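Local coordinates for enoyl-CoA hydratase (Thermus thermophilus, PDB 1WZ8) that probably catalyses the reversible addition of water to the double bond of enoyl-CoA thioesters, as a hexameric member of the crotonase family, at the interface of chains A and B and the interface of chains A and C. Sequence-based numbering; all coordinates share one arbitrary frame. Chains: chain A/B/C, enoyl-CoA hydratase.

The three contacts show how one helix can serve two kinds of subunit joint. Helix 211-226 supplies both histidines of contact 1 from chain B, the chain A residues of contact 2, and A:Tyr225 of contact 3. Contacts 2 and 3, whose C-alpha centres lie about 14 Å apart, also share helix 162-171 of chain C and belong to one interface. The C-alpha centre of contact 1 is about 25 Å from that of contact 2 and about 21 Å from that of contact 3, in a two-fold interface. The A–C interface is not an exact two-fold, which fits the dimer-of-trimers hexamer typical of crotonases.

Contact 1: the interface of chains A and B. Residues chain A 91, 94, 229-230, 233; chain B 219, 223.
A:Glu233 reaches tip to tip toward B:His219 and B:His223, and one carboxylate oxygen takes both. B:His219 NE2 donates to A:Glu233 OE1 at 2.7 Å, on the syn side though tilted out of the carboxylate plane. B:His223 NE2 gives the same oxygen a second bond of 2.7 Å from the opposite face, 48° above that plane. Each bond lies in its imidazole plane and is nearly straight, 166° at the hydrogen. The rings are steadied by packing as well. A:Trp91 presents its edge to B:His219, with CH2 standing over the centre of the imidazole face, 3.7 Å from CD2 of B:His219. The extended chain of A:Arg94 brings its guanidinium to the rim of that imidazole, almost perpendicular to it. On the other histidine, A:Pro230 slides past and sets its CG over one face near the rim, 3.9 Å from B:His223 ND1. In the next shell the other carboxylate oxygen is held within chain A, so that three donors fix the rotation of the group. Its negative charge might favour protonated imidazoles, though the nearby guanidinium would work against this at B:His219. A:Arg94 NE forms a salt bridge and hydrogen bond of 2.7 Å to A:Glu233 OE2, approached from above the carboxylate.

Contact 2: the interface of chains A and C. Residues chain A 214, 217-218, 221; chain C 142, 147-148, 166, 169-170.
A:Thr217 meets C:Leu170 and C:Ala148 with different branches, a compact example of a small side chain serving a polar and an apolar neighbour at once. Its CB already lies 4.0 Å from C:Leu170 CD2. From there the methyl, CG2, anti to the backbone N, comes to 3.8 Å from the same C:Leu170 CD2, the two side chains passing in opposite directions. That methyl also faces the CB of C:Ala148. The hydroxyl points another way: with OG1 beside the backbone N and anti to the carbonyl carbon (chi1 -59°), it accepts a hydrogen bond from C:Ala148 N at 3.2 Å, a long bond with an angle of 157° at the hydrogen. A loop amide of chain C is thereby satisfied by a helix side chain of chain A.

Leucines flank this threonine along helix 211-226. One turn earlier, A:Leu214 crosses C:Leu142 obliquely, and its CD2 packs tightly at 3.5 Å against C:Leu142 CD1 while also meeting C:Leu170 CD2 at 3.9 Å. One turn later, A:Leu221 runs past the extended chain of C:Lys166 in the opposite sense. The lysine contributes its aliphatic stem here, with CG 3.9 Å from A:Leu221 CD1.

Contact 3: the interface of chains A and C. Residues chain A 158-159, 184-187, 225; chain C 161-163.
A:Tyr225 and C:Met162 lie across one another at an angle, the phenol end of the ring against the root of the methionine chain. C:Met162 CB and CG both lie on one side of the ring plane, beyond its CE2 and hydroxyl edge and obliquely above it, where CG is 3.6 Å from A:Tyr225 CE2 and CB touches the hydroxyl oxygen. The methionine CG is anti to its backbone N (chi1 -165°), which points CG toward the tyrosine edge; the chain then bends at the next two torsions, which carries SD away from the ring plane and folds the terminal methyl CE back above the face, at a looser distance. An alanine in place of A:Tyr225 would probably open a gap beside C:Met162 CB and CG, leaving the thioether chain freer to turn.

The backbone of the same methionine is held as well. C:Met162 N, in the first turn of helix 162-171, donates to A:Leu158 O in helix 157-160 at 2.9 Å. This carbonyl from the partner subunit therefore meets an amide at a helix start, where the helix dipole would be expected to favour it. Alongside, A:Leu159 pushes one methyl onto the following residue: its CD2 is 3.4 Å from C:Ala163 N and 3.7 Å from C:Ala163 CB. The alanine methyl is also bordered by the backbone of A:Gly184 to A:Ala187, with C:Ala163 CB lying 3.4 Å from A:Gly184 O.

Contact 1: the interface of chains A and B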
loop_
_atom_site.group_PDB
_atom_site.type_symbol
_atom_site.label_atom_id
_atom_site.label_comp_id
_atom_site.label_asym_id
_atom_site.label_seq_id
_atom_site.Cartn_x
_atom_site.Cartn_y
_atom_site.Cartn_z
ATOM N N TRP A 91 -15.203 -17.818 -5.894
ATOM C CA TRP A 91 -13.927 -18.297 -5.389
ATOM C C TRP A 91 -13.115 -19.049 -6.441
ATOM O O TRP A 91 -11.886 -19.038 -6.401
ATOM C CB TRP A 91 -14.154 -19.142 -4.137
ATOM C CG TRP A 91 -14.706 -18.301 -3.026
ATOM C CD1 TRP A 91 -15.980 -18.325 -2.526
ATOM C CD2 TRP A 91 -14.022 -17.252 -2.332
ATOM N NE1 TRP A 91 -16.128 -17.352 -1.565
ATOM C CE2 TRP A 91 -14.942 -16.679 -1.426
ATOM C CE3 TRP A 91 -12.718 -16.737 -2.389
ATOM C CZ2 TRP A 91 -14.600 -15.619 -0.580
ATOM C CZ3 TRP A 91 -12.379 -15.680 -1.547
ATOM C CH2 TRP A 91 -13.320 -15.134 -0.655
ATOM N N ARG A 94 -11.413 -16.436 -8.567
ATOM C CA ARG A 94 -10.296 -15.871 -7.820
ATOM C C ARG A 94 -9.094 -16.808 -7.893
ATOM O O ARG A 94 -7.961 -16.363 -8.078
ATOM C CB ARG A 94 -10.706 -15.641 -6.358
ATOM C CG ARG A 94 -9.566 -15.235 -5.422
ATOM C CD ARG A 94 -10.118 -14.926 -4.028
ATOM N NE ARG A 94 -9.080 -14.618 -3.046
ATOM C CZ ARG A 94 -8.299 -15.521 -2.465
ATOM N NH1 ARG A 94 -8.427 -16.807 -2.763
ATOM N NH2 ARG A 94 -7.396 -15.139 -1.573
ATOM N N LEU A 229 -4.480 -7.225 -4.496
ATOM C CA LEU A 229 -5.507 -8.252 -4.453
ATOM C C LEU A 229 -6.869 -7.658 -4.096
ATOM O O LEU A 229 -7.889 -8.042 -4.681
ATOM C CB LEU A 229 -5.134 -9.348 -3.456
ATOM C CG LEU A 229 -5.167 -10.753 -4.054
ATOM C CD1 LEU A 229 -6.573 -11.050 -4.563
ATOM C CD2 LEU A 229 -4.158 -10.868 -5.185
ATOM N N PRO A 230 -6.917 -6.729 -3.121
ATOM C CA PRO A 230 -8.224 -6.157 -2.790
ATOM C C PRO A 230 -8.841 -5.495 -4.027
ATOM O O PRO A 230 -10.043 -5.611 -4.276
ATOM C CB PRO A 230 -7.889 -5.155 -1.689
ATOM C CG PRO A 230 -6.737 -5.822 -0.989
ATOM C CD PRO A 230 -5.895 -6.292 -2.149
ATOM N N GLU A 233 -10.205 -8.400 -6.185
ATOM C CA GLU A 233 -11.402 -9.010 -5.621
ATOM C C GLU A 233 -12.609 -8.084 -5.622
ATOM O O GLU A 233 -13.745 -8.540 -5.771
ATOM C CB GLU A 233 -11.095 -9.535 -4.221
ATOM C CG GLU A 233 -10.217 -10.780 -4.276
ATOM C CD GLU A 233 -9.740 -11.231 -2.919
ATOM O OE1 GLU A 233 -10.401 -10.893 -1.918
ATOM O OE2 GLU A 233 -8.710 -11.936 -2.862
ATOM N N HIS B 219 -12.440 -13.021 5.755
ATOM C CA HIS B 219 -11.630 -12.806 4.559
ATOM C C HIS B 219 -11.345 -11.324 4.313
ATOM O O HIS B 219 -10.199 -10.947 4.050
ATOM C CB HIS B 219 -12.321 -13.400 3.327
ATOM C CG HIS B 219 -11.539 -13.219 2.061
ATOM N ND1 HIS B 219 -10.441 -13.991 1.750
ATOM C CD2 HIS B 219 -11.662 -12.316 1.060
ATOM C CE1 HIS B 219 -9.919 -13.569 0.610
ATOM N NE2 HIS B 219 -10.640 -12.554 0.170
ATOM N N HIS B 223 -7.495 -9.057 4.864
ATOM C CA HIS B 223 -6.773 -8.351 3.809
ATOM C C HIS B 223 -5.889 -7.279 4.446
ATOM O O HIS B 223 -4.933 -6.802 3.827
ATOM C CB HIS B 223 -7.735 -7.704 2.815
ATOM C CG HIS B 223 -8.044 -8.564 1.628
ATOM N ND1 HIS B 223 -7.063 -9.182 0.882
ATOM C CD2 HIS B 223 -9.221 -8.887 1.041
ATOM C CE1 HIS B 223 -7.622 -9.847 -0.113
ATOM N NE2 HIS B 223 -8.931 -9.685 -0.039
#

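Contact 2: the interface of chains A and C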
loop_
_atom_site.group_PDB
_atom_site.type_symbol
_atom_site.label_atom_id
_atom_site.label_comp_id
_atom_site.label_asym_id
_atom_site.label_seq_id
_atom_site.Cartn_x
_atom_site.Cartn_y
_atom_site.Cartn_z
ATOM N N LEU A 214 14.378 -19.717 -9.246
ATOM C CA LEU A 214 13.215 -19.357 -10.054
ATOM C C LEU A 214 11.982 -19.180 -9.167
ATOM O O LEU A 214 11.213 -18.233 -9.338
ATOM C CB LEU A 214 12.947 -20.432 -11.117
ATOM C CG LEU A 214 13.883 -20.405 -12.332
ATOM C CD1 LEU A 214 13.749 -21.694 -13.130
ATOM C CD2 LEU A 214 13.556 -19.193 -13.200
ATOM N N THR A 217 12.346 -15.906 -7.265
ATOM C CA THR A 217 12.226 -14.731 -8.119
ATOM C C THR A 217 10.763 -14.527 -8.510
ATOM O O THR A 217 10.254 -13.402 -8.483
ATOM C CB THR A 217 13.093 -14.868 -9.397
ATOM O OG1 THR A 217 14.464 -15.051 -9.022
ATOM C CG2 THR A 217 12.987 -13.617 -10.252
ATOM N N LYS A 218 10.092 -15.614 -8.886
ATOM C CA LYS A 218 8.687 -15.535 -9.259
ATOM C C LYS A 218 7.881 -15.044 -8.068
ATOM O O LYS A 218 7.058 -14.141 -8.191
ATOM C CB LYS A 218 8.146 -16.903 -9.698
ATOM C CG LYS A 218 6.617 -16.964 -9.735
ATOM C CD LYS A 218 6.096 -18.272 -10.304
ATOM C CE LYS A 218 4.572 -18.312 -10.241
ATOM N NZ LYS A 218 4.000 -19.460 -10.981
ATOM N N LEU A 221 8.501 -11.283 -7.337
ATOM C CA LEU A 221 7.871 -10.428 -8.338
ATOM C C LEU A 221 6.355 -10.417 -8.169
ATOM O O LEU A 221 5.720 -9.366 -8.285
ATOM C CB LEU A 221 8.210 -10.904 -9.757
ATOM C CG LEU A 221 9.608 -10.637 -10.324
ATOM C CD1 LEU A 221 9.756 -11.386 -11.642
ATOM C CD2 LEU A 221 9.821 -9.143 -10.546
ATOM N N LEU C 142 19.760 -15.502 -12.468
ATOM C CA LEU C 142 19.283 -16.866 -12.673
ATOM C C LEU C 142 20.356 -17.754 -13.298
ATOM O O LEU C 142 20.406 -18.953 -13.031
ATOM C CB LEU C 142 18.010 -16.867 -13.528
ATOM C CG LEU C 142 16.695 -16.539 -12.805
ATOM C CD1 LEU C 142 16.364 -17.641 -11.809
ATOM C CD2 LEU C 142 16.809 -15.197 -12.090
ATOM N N ALA C 147 18.341 -15.941 -6.941
ATOM C CA ALA C 147 17.212 -15.088 -7.297
ATOM C C ALA C 147 17.661 -13.691 -7.729
ATOM O O ALA C 147 18.735 -13.229 -7.347
ATOM C CB ALA C 147 16.239 -14.997 -6.120
ATOM N N ALA C 148 16.842 -13.025 -8.540
ATOM C CA ALA C 148 17.168 -11.679 -9.009
ATOM C C ALA C 148 16.752 -10.707 -7.917
ATOM O O ALA C 148 15.697 -10.086 -7.997
ATOM C CB ALA C 148 16.414 -11.373 -10.305
ATOM N N LYS C 166 9.150 -10.569 -16.215
ATOM C CA LYS C 166 9.243 -12.007 -16.003
ATOM C C LYS C 166 9.985 -12.725 -17.120
ATOM O O LYS C 166 10.761 -13.640 -16.860
ATOM C CB LYS C 166 7.851 -12.619 -15.827
ATOM C CG LYS C 166 7.281 -12.410 -14.436
ATOM C CD LYS C 166 5.934 -13.065 -14.267
ATOM C CE LYS C 166 5.489 -12.988 -12.815
ATOM N NZ LYS C 166 4.143 -13.585 -12.632
ATOM N N LEU C 169 13.853 -11.669 -16.874
ATOM C CA LEU C 169 14.447 -12.007 -15.586
ATOM C C LEU C 169 14.479 -13.511 -15.311
ATOM O O LEU C 169 15.483 -14.040 -14.826
ATOM C CB LEU C 169 13.705 -11.282 -14.454
ATOM C CG LEU C 169 13.831 -9.753 -14.474
ATOM C CD1 LEU C 169 12.916 -9.154 -13.421
ATOM C CD2 LEU C 169 15.287 -9.337 -14.231
ATOM N N LEU C 170 13.392 -14.204 -15.634
ATOM C CA LEU C 170 13.330 -15.641 -15.398
ATOM C C LEU C 170 14.148 -16.444 -16.404
ATOM O O LEU C 170 14.634 -17.530 -16.084
ATOM C CB LEU C 170 11.873 -16.120 -15.427
ATOM C CG LEU C 170 10.954 -15.548 -14.345
ATOM C CD1 LEU C 170 9.558 -16.134 -14.495
ATOM C CD2 LEU C 170 11.526 -15.871 -12.963
#

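Contact 3: the interface of chains A and C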
loop_
_atom_site.group_PDB
_atom_site.type_symbol
_atom_site.label_atom_id
_atom_site.label_comp_id
_atom_site.label_asym_id
_atom_site.label_seq_id
_atom_site.Cartn_x
_atom_site.Cartn_y
_atom_site.Cartn_z
ATOM N N LEU A 158 -0.370 -3.286 -14.575
ATOM C CA LEU A 158 1.063 -3.555 -14.486
ATOM C C LEU A 158 1.626 -4.235 -15.725
ATOM O O LEU A 158 2.814 -4.549 -15.780
ATOM C CB LEU A 158 1.383 -4.401 -13.252
ATOM C CG LEU A 158 1.353 -3.690 -11.899
ATOM C CD1 LEU A 158 1.734 -4.676 -10.798
ATOM C CD2 LEU A 158 2.316 -2.506 -11.912
ATOM N N LEU A 159 0.775 -4.461 -16.720
ATOM C CA LEU A 159 1.223 -5.085 -17.957
ATOM C C LEU A 159 1.322 -4.065 -19.086
ATOM O O LEU A 159 2.363 -3.952 -19.740
ATOM C CB LEU A 159 0.269 -6.212 -18.379
ATOM C CG LEU A 159 0.295 -7.514 -17.570
ATOM C CD1 LEU A 159 -0.757 -8.463 -18.115
ATOM C CD2 LEU A 159 1.672 -8.162 -17.652
ATOM N N GLY A 184 3.057 -4.872 -24.373
ATOM C CA GLY A 184 3.664 -5.438 -23.175
ATOM C C GLY A 184 2.721 -6.345 -22.398
ATOM O O GLY A 184 3.013 -6.739 -21.268
ATOM N N LEU A 185 1.588 -6.690 -23.003
ATOM C CA LEU A 185 0.615 -7.561 -22.343
ATOM C C LEU A 185 1.157 -8.986 -22.241
ATOM O O LEU A 185 0.900 -9.688 -21.262
ATOM C CB LEU A 185 -0.701 -7.584 -23.117
ATOM C CG LEU A 185 -1.851 -8.323 -22.421
ATOM C CD1 LEU A 185 -2.383 -7.467 -21.278
ATOM C CD2 LEU A 185 -2.965 -8.611 -23.421
ATOM N N VAL A 186 1.893 -9.409 -23.267
ATOM C CA VAL A 186 2.484 -10.741 -23.302
ATOM C C VAL A 186 3.949 -10.637 -23.710
ATOM O O VAL A 186 4.359 -9.640 -24.308
ATOM C CB VAL A 186 1.750 -11.663 -24.297
ATOM C CG1 VAL A 186 0.300 -11.833 -23.863
ATOM C CG2 VAL A 186 1.826 -11.083 -25.708
ATOM N N ALA A 187 4.723 -11.676 -23.411
ATOM C CA ALA A 187 6.156 -11.675 -23.703
ATOM C C ALA A 187 6.562 -11.855 -25.158
ATOM O O ALA A 187 7.442 -11.141 -25.658
ATOM C CB ALA A 187 6.854 -12.737 -22.852
ATOM N N TYR A 225 1.632 -8.059 -7.659
ATOM C CA TYR A 225 0.224 -8.327 -7.911
ATOM C C TYR A 225 -0.526 -8.509 -6.589
ATOM O O TYR A 225 -1.624 -7.993 -6.420
ATOM C CB TYR A 225 0.051 -9.595 -8.749
ATOM C CG TYR A 225 0.437 -9.465 -10.205
ATOM C CD1 TYR A 225 -0.021 -8.398 -10.978
ATOM C CD2 TYR A 225 1.209 -10.450 -10.831
ATOM C CE1 TYR A 225 0.271 -8.316 -12.338
ATOM C CE2 TYR A 225 1.505 -10.378 -12.187
ATOM C CZ TYR A 225 1.031 -9.312 -12.934
ATOM O OH TYR A 225 1.288 -9.257 -14.281
ATOM N N GLY C 161 6.775 -3.325 -17.129
ATOM C CA GLY C 161 5.591 -4.150 -16.957
ATOM C C GLY C 161 5.994 -5.547 -16.534
ATOM O O GLY C 161 7.132 -5.963 -16.757
ATOM N N MET C 162 5.063 -6.294 -15.948
ATOM C CA MET C 162 5.379 -7.634 -15.462
ATOM C C MET C 162 5.688 -8.708 -16.500
ATOM O O MET C 162 6.489 -9.602 -16.235
ATOM C CB MET C 162 4.258 -8.131 -14.550
ATOM C CG MET C 162 4.650 -9.339 -13.703
ATOM S SD MET C 162 6.056 -8.967 -12.621
ATOM C CE MET C 162 5.298 -7.741 -11.551
ATOM N N ALA C 163 5.056 -8.648 -17.665
ATOM C CA ALA C 163 5.309 -9.668 -18.681
ATOM C C ALA C 163 6.754 -9.625 -19.167
ATOM O O ALA C 163 7.445 -10.645 -19.178
ATOM C CB ALA C 163 4.351 -9.500 -19.857
#